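Local coordinates for malate oxidoreductase (Thermotoga maritima, PDB 1VL6), which probably catalyses the NAD-dependent oxidative decarboxylation of malate to pyruvate and carbon dioxide, as malic enzymes do, at residues A221-G226 / E239-I244. Residues are numbered along the deposited sequence; the frame is centred on the assembly and turned at random.
Sequences AVDRKG and EYHLEI
Ala221 and Ile244 bring the end of strand 218-223 nearest to helix 239-246, their CA atoms 7.4 Å apart, just before the strand folds into a type I turn from Asp223 to Gly226. CB of Ala221 meets the CG2 branch of Ile244 at 3.6 Å, while the CG1 arm leads away. One turn earlier in the helix, His241 reaches across to Asp223: its CE1 lies 3.7 Å from Asp223 OD2, with carboxylate and ring planes 46° apart, a van der Waals approach rather than a bond. Asp223 swings CG to the side of its own carbonyl carbon (chi1 -154°), which lets Arg224 N donate to OD1 at 2.7 Å, on the anti side and 27° out of the carboxylate plane. OD2 takes the N-H of Ile200, whose carbonyl O is bonded by His241 NE2, so both side chains grip the same loop residue. Replacing Asp223 by alanine is likely to leave the amides of Ile200 and Arg224 without their carboxylate acceptor and a gap beside His241 CE1. Consistent with a dinucleotide-binding Rossmann fold, Asp223 ends its strand beside the probable glycine-rich loop between strand 194-198 and helix 202-214; Ile244 also packs on Tyr205 and Val208 of that helix.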
ATOM      1  N   ALA A 221     -17.484  -9.226  44.420  1.00 58.77           N
ATOM      2  CA  ALA A 221     -16.850  -8.041  43.876  1.00 59.27           C
ATOM      3  C   ALA A 221     -16.076  -7.293  44.966  1.00 60.66           C
ATOM      4  O   ALA A 221     -16.554  -7.138  46.107  1.00 59.04           O
ATOM      5  CB  ALA A 221     -17.901  -7.125  43.326  1.00 59.06           C
ATOM      6  N   VAL A 222     -14.893  -6.801  44.612  1.00 60.49           N
ATOM      7  CA  VAL A 222     -14.036  -6.115  45.582  1.00 60.53           C
ATOM      8  C   VAL A 222     -13.382  -4.925  44.898  1.00 61.39           C
ATOM      9  O   VAL A 222     -12.989  -5.016  43.740  1.00 62.92           O
ATOM     10  CB  VAL A 222     -12.958  -7.074  46.126  1.00 59.01           C
ATOM     11  CG1 VAL A 222     -12.398  -6.583  47.426  1.00 56.03           C
ATOM     12  CG2 VAL A 222     -13.531  -8.470  46.303  1.00 58.16           C
ATOM     13  N   ASP A 223     -13.283  -3.818  45.612  1.00 61.60           N
ATOM     14  CA  ASP A 223     -12.598  -2.642  45.124  1.00 62.60           C
ATOM     15  C   ASP A 223     -11.843  -2.035  46.336  1.00 64.37           C
ATOM     16  O   ASP A 223     -11.618  -2.715  47.336  1.00 63.28           O
ATOM     17  CB  ASP A 223     -13.616  -1.695  44.493  1.00 61.88           C
ATOM     18  CG  ASP A 223     -13.003  -0.791  43.443  1.00 70.56           C
ATOM     19  OD1 ASP A 223     -12.315   0.200  43.853  1.00 71.83           O
ATOM     20  OD2 ASP A 223     -13.175  -0.986  42.195  1.00 76.52           O
ATOM     21  N   ARG A 224     -11.438  -0.782  46.232  1.00 64.80           N
ATOM     22  CA  ARG A 224     -10.440  -0.204  47.113  1.00 66.32           C
ATOM     23  C   ARG A 224     -10.827  -0.133  48.557  1.00 63.85           C
ATOM     24  O   ARG A 224      -9.970  -0.109  49.403  1.00 63.98           O
ATOM     25  CB  ARG A 224     -10.129   1.247  46.658  1.00 69.05           C
ATOM     26  CG  ARG A 224      -9.360   1.339  45.365  1.00 83.19           C
ATOM     27  CD  ARG A 224      -8.014   0.578  45.369  1.00 99.95           C
ATOM     28  NE  ARG A 224      -7.031   1.227  46.250  1.00107.74           N
ATOM     29  CZ  ARG A 224      -6.335   2.314  45.923  1.00106.98           C
ATOM     30  NH1 ARG A 224      -6.505   2.882  44.720  1.00109.69           N
ATOM     31  NH2 ARG A 224      -5.469   2.834  46.791  1.00106.35           N
ATOM     32  N   LYS A 225     -12.112  -0.031  48.835  1.00 64.44           N
ATOM     33  CA  LYS A 225     -12.601   0.067  50.221  1.00 63.38           C
ATOM     34  C   LYS A 225     -13.169  -1.282  50.683  1.00 61.69           C
ATOM     35  O   LYS A 225     -13.902  -1.349  51.637  1.00 62.44           O
ATOM     36  CB  LYS A 225     -13.643   1.196  50.352  1.00 61.05           C
ATOM     37  CG  LYS A 225     -13.043   2.648  50.250  1.00 69.36           C
ATOM     38  CD  LYS A 225     -12.982   3.447  51.582  1.00 70.39           C
ATOM     39  N   GLY A 226     -12.867  -2.362  49.985  1.00 61.46           N
ATOM     40  CA  GLY A 226     -13.335  -3.687  50.400  1.00 61.09           C
ATOM     41  C   GLY A 226     -14.393  -4.344  49.513  1.00 61.58           C
ATOM     42  O   GLY A 226     -14.665  -3.909  48.383  1.00 62.08           O
ATOM     43  N   GLU A 239     -22.817   4.888  41.893  1.00 65.47           N
ATOM     44  CA  GLU A 239     -23.992   4.118  41.511  1.00 64.99           C
ATOM     45  C   GLU A 239     -23.675   2.751  40.878  1.00 63.05           C
ATOM     46  O   GLU A 239     -24.442   1.804  41.054  1.00 64.24           O
ATOM     47  CB  GLU A 239     -24.925   4.954  40.588  1.00 66.55           C
ATOM     48  CG  GLU A 239     -24.239   6.050  39.763  1.00 70.32           C
ATOM     49  CD  GLU A 239     -24.991   6.434  38.496  1.00 69.58           C
ATOM     50  OE1 GLU A 239     -25.787   5.628  37.963  1.00 86.54           O
ATOM     51  OE2 GLU A 239     -24.760   7.545  38.000  1.00 76.80           O
ATOM     52  N   TYR A 240     -22.578   2.624  40.140  1.00 60.30           N
ATOM     53  CA  TYR A 240     -22.326   1.364  39.417  1.00 59.20           C
ATOM     54  C   TYR A 240     -21.835   0.263  40.370  1.00 60.13           C
ATOM     55  O   TYR A 240     -22.087  -0.922  40.149  1.00 60.06           O
ATOM     56  CB  TYR A 240     -21.385   1.584  38.205  1.00 56.73           C
ATOM     57  CG  TYR A 240     -21.954   2.540  37.143  1.00 54.01           C
ATOM     58  CD1 TYR A 240     -22.824   2.071  36.182  1.00 49.66           C
ATOM     59  CD2 TYR A 240     -21.659   3.927  37.143  1.00 48.13           C
ATOM     60  CE1 TYR A 240     -23.380   2.926  35.232  1.00 55.07           C
ATOM     61  CE2 TYR A 240     -22.216   4.786  36.192  1.00 48.72           C
ATOM     62  CZ  TYR A 240     -23.084   4.260  35.241  1.00 54.79           C
ATOM     63  OH  TYR A 240     -23.683   5.018  34.257  1.00 64.57           O
ATOM     64  N   HIS A 241     -21.137   0.657  41.419  1.00 59.72           N
ATOM     65  CA  HIS A 241     -20.713  -0.269  42.445  1.00 60.05           C
ATOM     66  C   HIS A 241     -21.936  -0.717  43.246  1.00 60.21           C
ATOM     67  O   HIS A 241     -22.087  -1.872  43.609  1.00 58.86           O
ATOM     68  CB  HIS A 241     -19.691   0.417  43.362  1.00 62.27           C
ATOM     69  CG  HIS A 241     -18.343   0.588  42.746  1.00 62.77           C
ATOM     70  ND1 HIS A 241     -17.260   1.061  43.458  1.00 67.89           N
ATOM     71  CD2 HIS A 241     -17.883   0.295  41.503  1.00 64.15           C
ATOM     72  CE1 HIS A 241     -16.196   1.061  42.672  1.00 72.15           C
ATOM     73  NE2 HIS A 241     -16.541   0.585  41.486  1.00 63.64           N
ATOM     74  N   LEU A 242     -22.826   0.211  43.519  1.00 60.17           N
ATOM     75  CA  LEU A 242     -24.079  -0.145  44.172  1.00 59.85           C
ATOM     76  C   LEU A 242     -24.819  -1.174  43.297  1.00 60.90           C
ATOM     77  O   LEU A 242     -25.326  -2.184  43.784  1.00 60.96           O
ATOM     78  CB  LEU A 242     -24.921   1.093  44.405  1.00 54.82           C
ATOM     79  CG  LEU A 242     -26.085   1.022  45.374  1.00 65.16           C
ATOM     80  CD1 LEU A 242     -25.663   0.746  46.808  1.00 65.72           C
ATOM     81  CD2 LEU A 242     -26.809   2.362  45.325  1.00 60.85           C
ATOM     82  N   GLU A 243     -24.873  -0.936  41.995  1.00 60.63           N
ATOM     83  CA  GLU A 243     -25.569  -1.866  41.129  1.00 61.73           C
ATOM     84  C   GLU A 243     -24.954  -3.268  41.266  1.00 63.04           C
ATOM     85  O   GLU A 243     -25.682  -4.279  41.406  1.00 63.38           O
ATOM     86  CB  GLU A 243     -25.467  -1.408  39.692  1.00 61.29           C
ATOM     87  CG  GLU A 243     -26.387  -2.147  38.746  1.00 64.80           C
ATOM     88  CD  GLU A 243     -25.973  -1.992  37.289  1.00 63.17           C
ATOM     89  OE1 GLU A 243     -25.252  -1.031  36.950  1.00 55.15           O
ATOM     90  OE2 GLU A 243     -26.354  -2.853  36.483  1.00 64.49           O
ATOM     91  N   ILE A 244     -23.619  -3.328  41.266  1.00 60.66           N
ATOM     92  CA  ILE A 244     -22.917  -4.597  41.401  1.00 59.58           C
ATOM     93  C   ILE A 244     -23.153  -5.281  42.731  1.00 59.33           C
ATOM     94  O   ILE A 244     -23.375  -6.516  42.810  1.00 58.81           O
ATOM     95  CB  ILE A 244     -21.424  -4.431  41.185  1.00 60.46           C
ATOM     96  CG1 ILE A 244     -21.155  -3.941  39.751  1.00 58.80           C
ATOM     97  CG2 ILE A 244     -20.693  -5.775  41.426  1.00 58.22           C
ATOM     98  CD1 ILE A 244     -21.631  -4.859  38.659  1.00 59.28           C
TER